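Local coordinates for protein cystathionine gamma-synthase (Xanthomonas oryzae pv. oryzae KACC 10331, PDB 6LD9) that probably makes cystathionine in methionine biosynthesis using pyridoxal phosphate, and here holds cystathionine joined to that cofactor as an imine, at residues C[179-184]-C[198-203]; C[107-112]-C[132-137]; C[186-191]-C[302-307]. The protein carries 2 engineered substitutions. All coordinates share one frame; numbering follows the deposited sequence.

Interaction 1: C[179-184]-C[198-203]; sequences ALTVVD and FGADLV. With E9U ((2~{S})-4-[(2~{R})-2-azanyl-3-oxidanyl-3-oxidanylidene-propyl]sulfanyl-2-[(~{E})-[2-methyl-3-oxidanyl-5-(phosphonooxymethyl)pyridin-4-yl]methylideneamino]butanoic acid), chain G.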
loop_
_atom_site.group_PDB
_atom_site.type_symbol
_atom_site.label_atom_id
_atom_site.label_comp_id
_atom_site.label_asym_id
_atom_site.label_seq_id
_atom_site.Cartn_x
_atom_site.Cartn_y
_atom_site.Cartn_z
ATOM N N ALA C 179 -8.926 9.151 41.854
ATOM C CA ALA C 179 -8.608 8.242 40.730
ATOM C C ALA C 179 -8.808 8.907 39.357
ATOM O O ALA C 179 -9.852 9.543 39.096
ATOM C CB ALA C 179 -9.512 7.059 40.840
ATOM N N LEU C 180 -7.893 8.621 38.448
ATOM C CA LEU C 180 -8.067 8.832 36.992
ATOM C C LEU C 180 -9.075 7.805 36.459
ATOM O O LEU C 180 -9.233 6.709 37.040
ATOM C CB LEU C 180 -6.715 8.719 36.272
ATOM C CG LEU C 180 -5.657 9.705 36.770
ATOM C CD1 LEU C 180 -4.254 9.233 36.370
ATOM C CD2 LEU C 180 -5.925 11.124 36.286
ATOM N N THR C 181 -9.703 8.187 35.368
ATOM C CA THR C 181 -10.699 7.405 34.626
ATOM C C THR C 181 -10.234 7.248 33.194
ATOM O O THR C 181 -9.881 8.288 32.548
ATOM C CB THR C 181 -12.061 8.100 34.615
ATOM O OG1 THR C 181 -11.894 9.476 35.009
ATOM C CG2 THR C 181 -12.976 7.407 35.587
ATOM N N VAL C 182 -10.369 6.028 32.699
ATOM C CA VAL C 182 -10.186 5.750 31.266
ATOM C C VAL C 182 -11.390 4.968 30.771
ATOM O O VAL C 182 -11.860 4.043 31.501
ATOM C CB VAL C 182 -8.869 4.996 31.025
ATOM C CG1 VAL C 182 -8.768 3.652 31.761
ATOM C CG2 VAL C 182 -8.666 4.819 29.527
ATOM N N VAL C 183 -11.912 5.344 29.599
ATOM C CA VAL C 183 -13.105 4.645 29.023
ATOM C C VAL C 183 -12.739 3.994 27.700
ATOM O O VAL C 183 -12.245 4.700 26.849
ATOM C CB VAL C 183 -14.288 5.606 28.825
ATOM C CG1 VAL C 183 -15.521 4.863 28.313
ATOM C CG2 VAL C 183 -14.580 6.305 30.131
ATOM N N ASP C 184 -12.991 2.697 27.582
ATOM C CA ASP C 184 -12.864 1.945 26.321
ATOM C C ASP C 184 -14.146 2.188 25.535
ATOM O O ASP C 184 -15.153 1.661 25.901
ATOM C CB ASP C 184 -12.567 0.456 26.542
ATOM C CG ASP C 184 -12.277 -0.304 25.238
ATOM O OD1 ASP C 184 -12.677 0.195 24.149
ATOM O OD2 ASP C 184 -11.705 -1.434 25.316
ATOM N N PHE C 198 -18.173 13.600 29.865
ATOM C CA PHE C 198 -18.610 13.164 31.200
ATOM C C PHE C 198 -17.465 13.335 32.198
ATOM O O PHE C 198 -17.562 12.831 33.292
ATOM C CB PHE C 198 -19.149 11.737 31.133
ATOM C CG PHE C 198 -20.411 11.624 30.338
ATOM C CD1 PHE C 198 -20.369 11.495 28.961
ATOM C CD2 PHE C 198 -21.649 11.768 30.959
ATOM C CE1 PHE C 198 -21.536 11.421 28.217
ATOM C CE2 PHE C 198 -22.816 11.700 30.213
ATOM C CZ PHE C 198 -22.763 11.541 28.842
ATOM N N GLY C 199 -16.342 13.927 31.813
ATOM C CA GLY C 199 -15.206 14.121 32.742
ATOM C C GLY C 199 -14.123 13.030 32.740
ATOM O O GLY C 199 -13.216 13.105 33.584
ATOM N N ALA C 200 -14.123 12.047 31.842
ATOM C CA ALA C 200 -13.032 11.042 31.823
ATOM C C ALA C 200 -11.695 11.711 31.515
ATOM O O ALA C 200 -11.672 12.645 30.763
ATOM C CB ALA C 200 -13.346 9.979 30.825
ATOM N N ASP C 201 -10.609 11.202 32.054
ATOM C CA ASP C 201 -9.255 11.717 31.759
ATOM C C ASP C 201 -8.802 11.238 30.368
ATOM O O ASP C 201 -8.052 11.960 29.667
ATOM C CB ASP C 201 -8.356 11.249 32.899
ATOM C CG ASP C 201 -8.777 11.824 34.246
ATOM O OD1 ASP C 201 -8.649 13.050 34.372
ATOM O OD2 ASP C 201 -9.323 11.070 35.125
ATOM N N LEU C 202 -9.287 10.070 29.962
ATOM C CA LEU C 202 -8.766 9.282 28.836
ATOM C C LEU C 202 -9.886 8.489 28.178
ATOM O O LEU C 202 -10.688 7.827 28.925
ATOM C CB LEU C 202 -7.729 8.279 29.336
ATOM C CG LEU C 202 -6.425 8.868 29.857
ATOM C CD1 LEU C 202 -5.710 7.834 30.708
ATOM C CD2 LEU C 202 -5.568 9.278 28.695
ATOM N N VAL C 203 -9.891 8.517 26.848
ATOM C CA VAL C 203 -10.740 7.576 26.093
ATOM C C VAL C 203 -9.840 6.759 25.163
ATOM O O VAL C 203 -8.868 7.308 24.638
ATOM C CB VAL C 203 -11.862 8.329 25.376
ATOM C CG1 VAL C 203 -11.338 9.265 24.334
ATOM C CG2 VAL C 203 -12.807 7.363 24.715
HETATM N N1 E9U G . -11.306 -3.198 23.456
HETATM C C2 E9U G . -12.468 -3.850 23.091
HETATM C C3 E9U G . -12.474 -4.945 22.124
HETATM N N E9U G . -12.257 -7.144 20.330
HETATM C CA E9U G . -12.293 -8.222 19.312
HETATM C C E9U G . -13.652 -8.854 19.418
HETATM O O E9U G . -14.271 -8.761 20.533
HETATM C CB E9U G . -11.121 -9.171 19.576
HETATM C CG E9U G . -11.247 -10.506 18.968
HETATM S SD E9U G . -10.526 -11.792 19.944
HETATM C CE E9U G . -8.765 -11.911 19.702
HETATM C CZ E9U G . -7.774 -13.115 19.701
HETATM C CH E9U G . -6.900 -13.018 20.902
HETATM N NH E9U G . -8.158 -14.488 19.339
HETATM C C2A E9U G . -13.795 -3.408 23.667
HETATM C C4 E9U G . -11.204 -5.355 21.564
HETATM C C4A E9U G . -11.179 -6.478 20.612
HETATM C C5 E9U G . -10.029 -4.575 22.000
HETATM C C5A E9U G . -8.664 -4.845 21.497
HETATM C C6 E9U G . -10.157 -3.521 22.933
HETATM O O1P E9U G . -7.944 -6.297 18.747
HETATM O O2P E9U G . -7.395 -3.912 18.086
HETATM O O3 E9U G . -13.582 -5.597 21.806
HETATM O O3P E9U G . -6.053 -5.006 19.844
HETATM O O4P E9U G . -8.432 -4.202 20.236
HETATM O OT E9U G . -14.111 -9.510 18.426
HETATM O OX1 E9U G . -6.444 -13.984 21.468
HETATM O OX2 E9U G . -6.576 -11.913 21.311
HETATM P P E9U G . -7.397 -4.943 19.165
#
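Thr181 and Asp201 meet with their side chains roughly perpendicular, and a single carboxylate oxygen does the work. Asp201 OD2 takes the backbone N of Thr181 at 2.9 Å on its anti lone pair, pointing away from OD1. Thr181 OG1 reaches the same OD2 at 3.0 Å, but from 44° above the carboxylate plane, so two donors from one residue grip one oxygen. Asp201 CG sits anti to its own carbonyl carbon (chi1 -63°), which turns the carboxylate back over the neighbouring strand. The Leu180 side chain also crosses that carboxylate, with CD2 3.6 Å from Asp201 CG. The other oxygen, OD1, has a weak, long ion pair with Arg225.

Further along, the backbones settle into parallel pairing, and Val183 N gives a bond of 2.8 Å to Leu202 O. Val182 and Leu202 point to one face of the sheet, where Val182 CG2 lies 3.6 Å from Leu202 CB; CG2, the branch anti to the backbone N, is the one that meets Leu202. On the opposite face Val183 CG2 packs on Ala200 CB at 3.9 Å, and Thr181 and Ala200 both touch Ile171 of helix 167-176.

The strand then delivers Asp184 at its C-terminal end, with OD2 2.6 Å from the pyridine nitrogen N1 of E9U, while Thr186 OG1 is hydrogen-bonded to Asp184 OD1. An aspartate facing the ring nitrogen from the end of a parallel central strand is the hallmark of fold type I pyridoxal phosphate enzymes.

Interaction 2: C[107-112]-C[132-137]; sequences VPHDAY and TADLTD. With E9U ((2~{S})-4-[(2~{R})-2-azanyl-3-oxidanyl-3-oxidanylidene-propyl]sulfanyl-2-[(~{E})-[2-methyl-3-oxidanyl-5-(phosphonooxymethyl)pyridin-4-yl]methylideneamino]butanoic acid), chain G.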
loop_
_atom_site.group_PDB
_atom_site.type_symbol
_atom_site.label_atom_id
_atom_site.label_comp_id
_atom_site.label_asym_id
_atom_site.label_seq_id
_atom_site.Cartn_x
_atom_site.Cartn_y
_atom_site.Cartn_z
ATOM N N VAL C 107 -11.055 -2.557 37.340
ATOM C CA VAL C 107 -11.551 -2.944 35.974
ATOM C C VAL C 107 -12.959 -3.542 36.086
ATOM O O VAL C 107 -13.312 -4.085 37.111
ATOM C CB VAL C 107 -10.598 -3.948 35.274
ATOM C CG1 VAL C 107 -9.187 -3.380 35.151
ATOM C CG2 VAL C 107 -10.584 -5.272 36.016
ATOM N N PRO C 108 -13.765 -3.511 35.007
ATOM C CA PRO C 108 -15.073 -4.148 34.994
ATOM C C PRO C 108 -14.986 -5.679 34.948
ATOM O O PRO C 108 -14.136 -6.185 34.364
ATOM C CB PRO C 108 -15.667 -3.594 33.693
ATOM C CG PRO C 108 -14.805 -2.434 33.265
ATOM C CD PRO C 108 -13.439 -2.860 33.731
ATOM N N HIS C 109 -15.898 -6.387 35.573
ATOM C CA HIS C 109 -15.945 -7.875 35.558
ATOM C C HIS C 109 -16.200 -8.350 34.118
ATOM O O HIS C 109 -15.896 -9.474 33.781
ATOM C CB HIS C 109 -17.000 -8.352 36.580
ATOM C CG HIS C 109 -18.413 -8.070 36.186
ATOM N ND1 HIS C 109 -18.864 -6.792 35.779
ATOM C CD2 HIS C 109 -19.495 -8.887 36.075
ATOM C CE1 HIS C 109 -20.139 -6.845 35.425
ATOM N NE2 HIS C 109 -20.565 -8.128 35.609
ATOM N N ASP C 110 -16.874 -7.561 33.303
ATOM C CA ASP C 110 -17.347 -8.059 31.989
ATOM C C ASP C 110 -16.623 -7.369 30.819
ATOM O O ASP C 110 -17.179 -7.348 29.684
ATOM C CB ASP C 110 -18.840 -7.838 31.890
ATOM C CG ASP C 110 -19.348 -6.399 31.859
ATOM O OD1 ASP C 110 -18.609 -5.416 32.160
ATOM O OD2 ASP C 110 -20.558 -6.277 31.570
ATOM N N ALA C 111 -15.438 -6.816 31.067
ATOM C CA ALA C 111 -14.511 -6.345 30.011
ATOM C C ALA C 111 -14.176 -7.453 28.962
ATOM O O ALA C 111 -14.274 -8.670 29.273
ATOM C CB ALA C 111 -13.278 -5.777 30.671
ATOM N N TYR C 112 -13.878 -7.029 27.728
ATOM C CA TYR C 112 -13.280 -7.834 26.633
ATOM C C TYR C 112 -12.255 -8.786 27.245
ATOM O O TYR C 112 -11.430 -8.328 28.055
ATOM C CB TYR C 112 -12.670 -6.882 25.595
ATOM C CG TYR C 112 -11.774 -7.556 24.602
ATOM C CD1 TYR C 112 -12.217 -8.675 23.895
ATOM C CD2 TYR C 112 -10.447 -7.155 24.454
ATOM C CE1 TYR C 112 -11.367 -9.366 23.049
ATOM C CE2 TYR C 112 -9.587 -7.841 23.601
ATOM C CZ TYR C 112 -10.061 -8.934 22.886
ATOM O OH TYR C 112 -9.216 -9.642 22.095
ATOM N N THR C 132 -11.384 -6.362 40.406
ATOM C CA THR C 132 -12.388 -6.514 39.334
ATOM C C THR C 132 -13.750 -6.359 40.015
ATOM O O THR C 132 -14.040 -7.136 40.875
ATOM C CB THR C 132 -12.125 -7.646 38.306
ATOM O OG1 THR C 132 -13.127 -8.643 38.382
ATOM C CG2 THR C 132 -10.776 -8.322 38.296
ATOM N N ALA C 133 -14.480 -5.301 39.662
ATOM C CA ALA C 133 -15.772 -4.849 40.230
ATOM C C ALA C 133 -16.896 -4.896 39.193
ATOM O O ALA C 133 -16.586 -4.873 38.000
ATOM C CB ALA C 133 -15.655 -3.411 40.673
ATOM N N ASP C 134 -18.156 -4.856 39.643
ATOM C CA ASP C 134 -19.326 -4.649 38.751
ATOM C C ASP C 134 -19.644 -3.158 38.782
ATOM O O ASP C 134 -20.239 -2.721 39.693
ATOM C CB ASP C 134 -20.504 -5.569 39.081
ATOM C CG ASP C 134 -21.706 -5.433 38.141
ATOM O OD1 ASP C 134 -21.805 -4.396 37.439
ATOM O OD2 ASP C 134 -22.560 -6.362 38.121
ATOM N N LEU C 135 -19.236 -2.393 37.784
ATOM C CA LEU C 135 -19.450 -0.933 37.829
ATOM C C LEU C 135 -20.908 -0.546 37.517
ATOM O O LEU C 135 -21.173 0.671 37.522
ATOM C CB LEU C 135 -18.468 -0.284 36.859
ATOM C CG LEU C 135 -17.019 -0.732 37.000
ATOM C CD1 LEU C 135 -16.177 -0.186 35.872
ATOM C CD2 LEU C 135 -16.444 -0.286 38.308
ATOM N N THR C 136 -21.826 -1.490 37.283
ATOM C CA THR C 136 -23.263 -1.171 37.061
ATOM C C THR C 136 -24.011 -1.200 38.390
ATOM O O THR C 136 -25.170 -0.817 38.450
ATOM C CB THR C 136 -24.013 -2.147 36.156
ATOM O OG1 THR C 136 -23.903 -3.402 36.819
ATOM C CG2 THR C 136 -23.477 -2.154 34.747
ATOM N N ASP C 137 -23.281 -1.427 39.442
ATOM C CA ASP C 137 -23.818 -1.882 40.720
ATOM C C ASP C 137 -23.171 -1.113 41.876
ATOM O O ASP C 137 -21.991 -1.253 42.191
ATOM C CB ASP C 137 -23.570 -3.350 40.577
ATOM C CG ASP C 137 -24.121 -3.964 41.786
ATOM O OD1 ASP C 137 -23.722 -3.535 42.929
ATOM O OD2 ASP C 137 -24.980 -4.789 41.549
HETATM N N1 E9U G . -11.306 -3.198 23.456
HETATM C C2 E9U G . -12.468 -3.850 23.091
HETATM C C3 E9U G . -12.474 -4.945 22.124
HETATM N N E9U G . -12.257 -7.144 20.330
HETATM C CA E9U G . -12.293 -8.222 19.312
HETATM C C E9U G . -13.652 -8.854 19.418
HETATM O O E9U G . -14.271 -8.761 20.533
HETATM C CB E9U G . -11.121 -9.171 19.576
HETATM C CG E9U G . -11.247 -10.506 18.968
HETATM S SD E9U G . -10.526 -11.792 19.944
HETATM C CE E9U G . -8.765 -11.911 19.702
HETATM C CZ E9U G . -7.774 -13.115 19.701
HETATM C CH E9U G . -6.900 -13.018 20.902
HETATM N NH E9U G . -8.158 -14.488 19.339
HETATM C C2A E9U G . -13.795 -3.408 23.667
HETATM C C4 E9U G . -11.204 -5.355 21.564
HETATM C C4A E9U G . -11.179 -6.478 20.612
HETATM C C5 E9U G . -10.029 -4.575 22.000
HETATM C C5A E9U G . -8.664 -4.845 21.497
HETATM C C6 E9U G . -10.157 -3.521 22.933
HETATM O O1P E9U G . -7.944 -6.297 18.747
HETATM O O2P E9U G . -7.395 -3.912 18.086
HETATM O O3 E9U G . -13.582 -5.597 21.806
HETATM O O3P E9U G . -6.053 -5.006 19.844
HETATM O O4P E9U G . -8.432 -4.202 20.236
HETATM O OT E9U G . -14.111 -9.510 18.426
HETATM O OX1 E9U G . -6.444 -13.984 21.468
HETATM O OX2 E9U G . -6.576 -11.913 21.311
HETATM P P E9U G . -7.397 -4.943 19.165
HETATM O O HOH W 1 -18.800 -3.929 35.492
HETATM O O HOH W 2 -23.313 -8.314 35.987
#
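The beta-alpha-beta unit of strand 104-108, helix 113-124 and strand 129-133 closes where Val107 and Pro108 run parallel to Thr132 and Ala133. Ala133 N donates to Val107 O at 3.1 Å. One step on, His109 N returns a bond to Ala133 O at 2.9 Å. Val107 CG2 packs against Thr132 CB on one face of the sheet, and Pro108 CG meets the Leu135 methyl CD1 at 3.7 Å, near Leu153 and Leu141.

Beyond the strand ends both chains make type I turns, and here the side chains of His109 and Asp134 run alongside each other in the same direction. The imidazole and carboxylate planes are stacked, 23° apart, with Asp134 CG 3.4 Å from His109 CE1. Asp134 CB makes a CH-pi contact over that ring face, while Asp110 CB covers the opposite one. Water 1 sits in the ring plane at ND1 and accepts from Leu135 N; water 2 lies by NE2 and donates to Asp134 OD2, its oxygen 3.0 Å from OD2. Waters at both nitrogens, with the stack on Asp134, would favour this ring orientation. Asp134 OD1 accepts from Thr136 N in an Asx turn, which sets the carboxylate in place just ahead of helix 138-145.

The turn from Pro108 to Ala111 leads to Tyr112, the N-cap of helix 113-124. Its chi1 of 167° carries the ring out over the cofactor, one face toward E9U with C4A 3.5 Å above the ring plane. Tyr112 OH is hydrogen-bonded to Arg59 of the second subunit.

Interaction 3: C[186-191]-C[302-307]; sequences TFLSPA and RQQKGF. With E9U ((2~{S})-4-[(2~{R})-2-azanyl-3-oxidanyl-3-oxidanylidene-propyl]sulfanyl-2-[(~{E})-[2-methyl-3-oxidanyl-5-(phosphonooxymethyl)pyridin-4-yl]methylideneamino]butanoic acid), chain G.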
loop_
_atom_site.group_PDB
_atom_site.type_symbol
_atom_site.label_atom_id
_atom_site.label_comp_id
_atom_site.label_asym_id
_atom_site.label_seq_id
_atom_site.Cartn_x
_atom_site.Cartn_y
_atom_site.Cartn_z
ATOM N N THR C 186 -14.768 1.589 22.261
ATOM C CA THR C 186 -14.660 0.864 20.983
ATOM C C THR C 186 -16.051 0.657 20.377
ATOM O O THR C 186 -16.210 0.721 19.149
ATOM C CB THR C 186 -13.957 -0.492 21.201
ATOM O OG1 THR C 186 -12.603 -0.227 21.547
ATOM C CG2 THR C 186 -13.976 -1.417 19.992
ATOM N N PHE C 187 -16.922 0.079 21.171
ATOM C CA PHE C 187 -18.249 -0.405 20.735
ATOM C C PHE C 187 -19.142 0.684 20.166
ATOM O O PHE C 187 -19.930 0.343 19.308
ATOM C CB PHE C 187 -18.952 -1.072 21.885
ATOM C CG PHE C 187 -18.866 -2.565 21.802
ATOM C CD1 PHE C 187 -17.663 -3.165 21.425
ATOM C CD2 PHE C 187 -19.963 -3.351 22.166
ATOM C CE1 PHE C 187 -17.590 -4.549 21.357
ATOM C CE2 PHE C 187 -19.879 -4.736 22.061
ATOM C CZ PHE C 187 -18.698 -5.330 21.650
ATOM N N LEU C 188 -18.987 1.947 20.539
ATOM C CA LEU C 188 -19.876 2.976 19.947
ATOM C C LEU C 188 -19.155 3.908 18.988
ATOM O O LEU C 188 -19.859 4.475 18.134
ATOM C CB LEU C 188 -20.527 3.747 21.076
ATOM C CG LEU C 188 -21.595 2.960 21.835
ATOM C CD1 LEU C 188 -22.162 3.772 23.002
ATOM C CD2 LEU C 188 -22.708 2.579 20.896
ATOM N N SER C 189 -17.846 4.095 19.146
ATOM C CA SER C 189 -17.027 5.100 18.418
ATOM C C SER C 189 -17.290 6.509 18.931
ATOM O O SER C 189 -18.307 6.798 19.553
ATOM C CB SER C 189 -17.289 5.050 16.917
ATOM O OG SER C 189 -18.200 6.083 16.513
ATOM N N PRO C 190 -16.468 7.490 18.558
ATOM C CA PRO C 190 -16.718 8.867 18.952
ATOM C C PRO C 190 -17.974 9.465 18.329
ATOM O O PRO C 190 -18.440 10.453 18.793
ATOM C CB PRO C 190 -15.508 9.624 18.417
ATOM C CG PRO C 190 -14.470 8.551 18.249
ATOM C CD PRO C 190 -15.233 7.336 17.784
ATOM N N ALA C 191 -18.457 8.905 17.240
ATOM C CA ALA C 191 -19.669 9.450 16.587
ATOM C C ALA C 191 -20.866 9.233 17.523
ATOM O O ALA C 191 -21.854 9.932 17.353
ATOM C CB ALA C 191 -19.897 8.810 15.227
ATOM N N ARG C 302 -29.665 8.408 26.958
ATOM C CA ARG C 302 -29.161 9.681 27.473
ATOM C C ARG C 302 -27.651 9.879 27.276
ATOM O O ARG C 302 -27.203 11.027 27.137
ATOM C CB ARG C 302 -29.442 9.660 28.976
ATOM C CG ARG C 302 -29.331 11.051 29.573
ATOM C CD ARG C 302 -30.581 11.900 29.235
ATOM N NE ARG C 302 -31.286 12.082 30.505
ATOM C CZ ARG C 302 -32.346 12.819 30.693
ATOM N NH1 ARG C 302 -32.886 13.488 29.688
ATOM N NH2 ARG C 302 -32.858 12.880 31.901
ATOM N N GLN C 303 -26.821 8.861 27.491
ATOM C CA GLN C 303 -25.359 9.116 27.465
ATOM C C GLN C 303 -24.807 8.812 26.060
ATOM O O GLN C 303 -23.682 9.287 25.807
ATOM C CB GLN C 303 -24.657 8.421 28.634
ATOM C CG GLN C 303 -24.421 6.943 28.457
ATOM C CD GLN C 303 -23.646 6.368 29.619
ATOM O OE1 GLN C 303 -23.458 7.023 30.673
ATOM N NE2 GLN C 303 -23.226 5.109 29.441
ATOM N N GLN C 304 -25.590 8.168 25.167
ATOM C CA GLN C 304 -25.191 7.833 23.772
ATOM C C GLN C 304 -26.069 8.629 22.809
ATOM O O GLN C 304 -27.143 8.934 23.215
ATOM C CB GLN C 304 -25.293 6.326 23.482
ATOM C CG GLN C 304 -24.725 5.455 24.599
ATOM C CD GLN C 304 -25.047 3.983 24.448
ATOM O OE1 GLN C 304 -24.685 3.203 25.336
ATOM N NE2 GLN C 304 -25.734 3.598 23.358
ATOM N N LYS C 305 -25.629 8.855 21.564
ATOM C CA LYS C 305 -26.411 9.477 20.480
ATOM C C LYS C 305 -27.025 8.418 19.598
ATOM O O LYS C 305 -27.628 8.769 18.616
ATOM C CB LYS C 305 -25.545 10.375 19.600
ATOM C CG LYS C 305 -24.750 11.367 20.432
ATOM C CD LYS C 305 -23.802 12.262 19.656
ATOM C CE LYS C 305 -22.620 12.707 20.509
ATOM N NZ LYS C 305 -22.992 13.797 21.456
ATOM N N GLY C 306 -26.798 7.159 19.885
ATOM C CA GLY C 306 -27.484 6.058 19.173
ATOM C C GLY C 306 -27.175 4.751 19.874
ATOM O O GLY C 306 -26.306 4.770 20.805
ATOM N N PHE C 307 -27.880 3.686 19.537
ATOM C CA PHE C 307 -27.786 2.422 20.300
ATOM C C PHE C 307 -26.769 1.470 19.638
ATOM O O PHE C 307 -26.505 0.389 20.179
ATOM C CB PHE C 307 -29.186 1.830 20.519
ATOM C CG PHE C 307 -30.123 2.714 21.290
ATOM C CD1 PHE C 307 -29.992 2.855 22.676
ATOM C CD2 PHE C 307 -31.183 3.371 20.653
ATOM C CE1 PHE C 307 -30.875 3.660 23.409
ATOM C CE2 PHE C 307 -32.035 4.222 21.370
ATOM C CZ PHE C 307 -31.879 4.366 22.751
HETATM N N1 E9U G . -11.306 -3.198 23.456
HETATM C C2 E9U G . -12.468 -3.850 23.091
HETATM C C3 E9U G . -12.474 -4.945 22.124
HETATM N N E9U G . -12.257 -7.144 20.330
HETATM C CA E9U G . -12.293 -8.222 19.312
HETATM C C E9U G . -13.652 -8.854 19.418
HETATM O O E9U G . -14.271 -8.761 20.533
HETATM C CB E9U G . -11.121 -9.171 19.576
HETATM C CG E9U G . -11.247 -10.506 18.968
HETATM S SD E9U G . -10.526 -11.792 19.944
HETATM C CE E9U G . -8.765 -11.911 19.702
HETATM C CZ E9U G . -7.774 -13.115 19.701
HETATM C CH E9U G . -6.900 -13.018 20.902
HETATM N NH E9U G . -8.158 -14.488 19.339
HETATM C C2A E9U G . -13.795 -3.408 23.667
HETATM C C4 E9U G . -11.204 -5.355 21.564
HETATM C C4A E9U G . -11.179 -6.478 20.612
HETATM C C5 E9U G . -10.029 -4.575 22.000
HETATM C C5A E9U G . -8.664 -4.845 21.497
HETATM C C6 E9U G . -10.157 -3.521 22.933
HETATM O O1P E9U G . -7.944 -6.297 18.747
HETATM O O2P E9U G . -7.395 -3.912 18.086
HETATM O O3 E9U G . -13.582 -5.597 21.806
HETATM O O3P E9U G . -6.053 -5.006 19.844
HETATM O O4P E9U G . -8.432 -4.202 20.236
HETATM O OT E9U G . -14.111 -9.510 18.426
HETATM O OX1 E9U G . -6.444 -13.984 21.468
HETATM O OX2 E9U G . -6.576 -11.913 21.311
HETATM P P E9U G . -7.397 -4.943 19.165
#
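Leu188 and Gln304 meet between a loop and the chain as it leaves helix 297-303, with the backbones well apart: the closest alpha carbons, those of Ala191 and Lys305, are 7.8 Å from each other. The gap is bridged by side chains set crosswise. Leu188 sends its CD1 methyl over the flat face of the Gln304 amide, nearly above CD at 3.2 Å, closer than usual for two carbons, so the exact value is doubtful. OE1 and NE2 lie slightly farther from the methyl, at 3.5 and 3.6 Å.

What holds the amide broadside is a bond within its own segment. Gln304 NE2 donates to Gly306 O at 2.9 Å, with that oxygen only 12° out of the amide plane. The Gln304 chain is extended beyond CG (chi2 169°), carrying NE2 as far as this carbonyl. At the other end Lys305 CD lies 3.8 Å from Ala191 O, while the two chains are also linked by a backbone hydrogen bond between Lys305 and Leu192.

The segment 186-191 is shaped by an ST turn, Ser189 OG accepting from Ala191 N, and its first residue, Thr186, belongs to the ligand pocket. One N-H of the Gln304 amide is used on Gly306 O, which fixes how the amide face is turned; Leu188 has only methyls to offer it, which makes this a van der Waals contact.

How the interactions relate
From the N terminus, interaction 2 comes first: it closes the loop from 107 to 137 through helix 113-124 and pairs the edge strand 129-133 with its inner neighbour. The chain later returns to the same sheet, where interaction 1 closes a shorter, irregular loop between strands 180-184 and 202-206. Interaction 3 opens inside that loop at 186-191 and closes far downstream at 302-307, so it crosses interaction 1. It joins the central sheet's connecting loop to the turn between helix 297-303 and strand 310-315 of the smaller sheet. Interactions 1 and 3 touch where Phe198 CZ meets Gln303 CB at 3.7 Å; all three reach E9U.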